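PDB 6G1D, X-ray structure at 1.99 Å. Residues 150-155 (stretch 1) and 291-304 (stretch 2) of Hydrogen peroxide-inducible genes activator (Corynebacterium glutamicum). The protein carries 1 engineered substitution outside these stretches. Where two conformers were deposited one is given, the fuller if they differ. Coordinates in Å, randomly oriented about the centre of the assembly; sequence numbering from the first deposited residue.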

# COMPACT_ATOMS: atom_id res chain seq x y z
N ILE B 150 18.15 10.81 -1.87
CA ILE B 150 18.28 11.96 -2.77
C ILE B 150 19.25 12.96 -2.16
O ILE B 150 19.49 12.95 -0.95
CB ILE B 150 16.93 12.64 -3.08
CG1 ILE B 150 16.38 13.38 -1.86
CG2 ILE B 150 15.91 11.62 -3.59
CD1 ILE B 150 14.97 13.92 -1.99
N ASP B 151 19.78 13.83 -3.01
CA ASP B 151 20.78 14.84 -2.62
C ASP B 151 20.16 16.17 -2.21
O ASP B 151 20.58 16.82 -1.23
CB ASP B 151 21.78 15.05 -3.77
CG ASP B 151 22.59 13.74 -4.10
OD1 ASP B 151 22.67 13.44 -5.33
OD2 ASP B 151 23.24 13.05 -3.23
N VAL B 152 19.18 16.61 -2.99
CA VAL B 152 18.49 17.87 -2.73
C VAL B 152 16.99 17.67 -3.01
O VAL B 152 16.62 16.76 -3.75
CB VAL B 152 19.02 19.03 -3.60
CG1 VAL B 152 20.41 19.38 -3.22
CG2 VAL B 152 18.94 18.71 -5.07
N ALA B 153 16.17 18.52 -2.41
CA ALA B 153 14.74 18.48 -2.66
C ALA B 153 14.22 19.90 -2.91
O ALA B 153 14.50 20.81 -2.14
CB ALA B 153 14.04 17.84 -1.50
N MET B 154 13.40 20.02 -3.91
CA MET B 154 12.77 21.25 -4.23
C MET B 154 11.34 21.20 -3.71
O MET B 154 10.58 20.45 -4.17
CB MET B 154 12.82 21.47 -5.72
CG MET B 154 12.25 22.77 -6.20
SD MET B 154 12.33 22.98 -7.98
CE MET B 154 11.07 24.13 -8.17
N MET B 155 11.01 22.00 -2.72
CA MET B 155 9.70 22.00 -2.11
C MET B 155 9.35 23.39 -1.64
O MET B 155 10.19 24.29 -1.65
CB MET B 155 9.69 21.02 -0.91
CG MET B 155 10.55 21.47 0.25
SD MET B 155 10.79 20.11 1.44
CE MET B 155 12.23 19.45 0.64
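Stretch 2 291-304: SRAEEFEQFALILQ

The most striking feature of this contact is a methyl seated squarely on an aromatic ring: Val152 CG1 lies 3.4 Å from the centroid of the Phe296 ring, only 6° off the ring normal, a CH-pi contact over one face. Its closest ring atom is Phe296 CD1, 3.6 Å from Val152 CG1.

Around this pair, a helix packs on a strand. Arg292 takes the N-cap position and residues 293-304 are helical, with Phe296 N hydrogen-bonded to Arg292 O at 3.0 Å; residues 152-155 are extended. The two axes run in roughly the same direction, crossing at -34° with a closest approach of 11.0 Å.

The side chains alternate along the strand. Strand alternation turns Val152 and Met154 toward the helix and leaves Ala153 out of reach, while the helix answers with Phe296, Phe299 and Leu303, one per turn. Val152 CG2 reaches Phe299 CD1 at 4.5 Å, and Met154, extended with all three chi angles t, brings SD to 4.1 Å from Leu303 CD2.

No hydrogen bond crosses the interface. Its polar end is a long salt bridge, Asp151 OD2 to Arg292 NH1 at 3.9 Å, whereas Arg292 engages Glu295 more tightly, with NH2 2.9 Å from OE1 and NE 3.1 Å from OE2. Apolar packing dominates, with charge at the end where both stretches begin.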

# COMPACT_ATOMS: atom_id res chain seq x y z
N SER B 291 28.76 18.57 2.42
CA SER B 291 29.88 19.44 2.08
C SER B 291 29.69 20.06 0.70
O SER B 291 30.55 20.79 0.23
CB SER B 291 31.17 18.62 2.11
OG SER B 291 31.04 17.53 1.22
N ARG B 292 28.54 19.81 0.06
CA ARG B 292 28.31 20.25 -1.33
C ARG B 292 27.49 21.55 -1.42
O ARG B 292 26.90 21.84 -2.47
CB ARG B 292 27.63 19.12 -2.10
CG ARG B 292 28.38 17.81 -2.10
CD ARG B 292 27.62 16.71 -2.79
NE ARG B 292 27.58 16.95 -4.23
CZ ARG B 292 26.89 16.25 -5.11
NH1 ARG B 292 26.18 15.18 -4.74
NH2 ARG B 292 26.97 16.58 -6.40
N ALA B 293 27.51 22.37 -0.37
CA ALA B 293 26.81 23.66 -0.36
C ALA B 293 27.06 24.45 -1.66
O ALA B 293 26.12 24.99 -2.26
CB ALA B 293 27.27 24.50 0.82
N GLU B 294 28.32 24.53 -2.09
CA GLU B 294 28.71 25.34 -3.24
C GLU B 294 28.04 24.85 -4.52
O GLU B 294 27.54 25.65 -5.28
CB GLU B 294 30.23 25.38 -3.40
CG GLU B 294 30.74 26.56 -4.20
CD GLU B 294 32.24 26.50 -4.51
OE1 GLU B 294 32.78 25.39 -4.71
OE2 GLU B 294 32.87 27.57 -4.56
N GLU B 295 28.03 23.55 -4.76
CA GLU B 295 27.32 22.95 -5.89
C GLU B 295 25.80 23.14 -5.82
O GLU B 295 25.19 23.42 -6.83
CB GLU B 295 27.55 21.45 -5.99
CG GLU B 295 28.92 21.01 -6.40
CD GLU B 295 29.03 19.50 -6.37
OE1 GLU B 295 28.56 18.85 -7.33
OE2 GLU B 295 29.58 18.99 -5.36
N PHE B 296 25.22 22.94 -4.65
CA PHE B 296 23.79 23.11 -4.49
C PHE B 296 23.36 24.57 -4.69
O PHE B 296 22.30 24.82 -5.23
CB PHE B 296 23.30 22.57 -3.14
CG PHE B 296 23.55 21.10 -2.92
CD1 PHE B 296 23.79 20.20 -3.98
CD2 PHE B 296 23.52 20.61 -1.63
CE1 PHE B 296 24.00 18.86 -3.73
CE2 PHE B 296 23.75 19.26 -1.39
CZ PHE B 296 23.97 18.39 -2.45
N GLU B 297 24.22 25.51 -4.29
CA GLU B 297 24.03 26.94 -4.55
C GLU B 297 24.07 27.26 -6.05
O GLU B 297 23.33 28.13 -6.53
CB GLU B 297 25.11 27.77 -3.86
CG GLU B 297 24.68 29.15 -3.46
CD GLU B 297 23.80 29.13 -2.22
OE1 GLU B 297 24.20 28.49 -1.22
OE2 GLU B 297 22.72 29.78 -2.24
N GLN B 298 24.93 26.57 -6.80
CA GLN B 298 24.93 26.71 -8.25
C GLN B 298 23.68 26.09 -8.83
O GLN B 298 23.11 26.62 -9.77
CB GLN B 298 26.14 26.03 -8.92
CG GLN B 298 27.46 26.76 -8.86
CD GLN B 298 28.62 25.85 -9.27
OE1 GLN B 298 29.24 25.25 -8.41
NE2 GLN B 298 28.92 25.74 -10.59
N PHE B 299 23.26 24.95 -8.30
CA PHE B 299 22.04 24.34 -8.79
C PHE B 299 20.86 25.25 -8.55
O PHE B 299 19.98 25.33 -9.39
CB PHE B 299 21.77 22.96 -8.16
CG PHE B 299 20.74 22.18 -8.89
CD1 PHE B 299 19.56 21.76 -8.28
CD2 PHE B 299 20.93 21.91 -10.22
CE1 PHE B 299 18.60 21.10 -9.00
CE2 PHE B 299 19.97 21.20 -10.95
CZ PHE B 299 18.81 20.77 -10.32
N ALA B 300 20.84 25.91 -7.39
CA ALA B 300 19.78 26.87 -7.08
C ALA B 300 19.65 27.95 -8.15
O ALA B 300 18.52 28.34 -8.52
CB ALA B 300 20.00 27.52 -5.73
N LEU B 301 20.79 28.48 -8.62
CA LEU B 301 20.76 29.50 -9.66
C LEU B 301 20.08 28.98 -10.94
O LEU B 301 19.34 29.72 -11.61
CB LEU B 301 22.17 30.02 -9.97
CG LEU B 301 22.93 30.81 -8.90
CD1 LEU B 301 24.33 31.13 -9.47
CD2 LEU B 301 22.17 32.08 -8.48
N ILE B 302 20.33 27.71 -11.28
CA ILE B 302 19.69 27.06 -12.42
C ILE B 302 18.19 27.01 -12.24
O ILE B 302 17.44 27.32 -13.17
CB ILE B 302 20.24 25.63 -12.65
CG1 ILE B 302 21.72 25.68 -13.03
CG2 ILE B 302 19.46 24.91 -13.75
CD1 ILE B 302 22.39 24.34 -13.14
N LEU B 303 17.75 26.61 -11.06
CA LEU B 303 16.33 26.55 -10.76
C LEU B 303 15.68 27.94 -10.80
O LEU B 303 14.55 28.05 -11.25
CB LEU B 303 16.08 25.85 -9.43
CG LEU B 303 16.46 24.38 -9.41
CD1 LEU B 303 16.35 23.82 -7.98
CD2 LEU B 303 15.58 23.58 -10.37
N GLN B 304 16.35 28.98 -10.32
CA GLN B 304 15.81 30.33 -10.41
C GLN B 304 15.66 30.79 -11.85
O GLN B 304 14.64 31.45 -12.21
CB GLN B 304 16.65 31.32 -9.63
CG GLN B 304 16.60 31.07 -8.11
CD GLN B 304 17.59 31.96 -7.39
OE1 GLN B 304 18.76 32.09 -7.81
NE2 GLN B 304 17.13 32.61 -6.33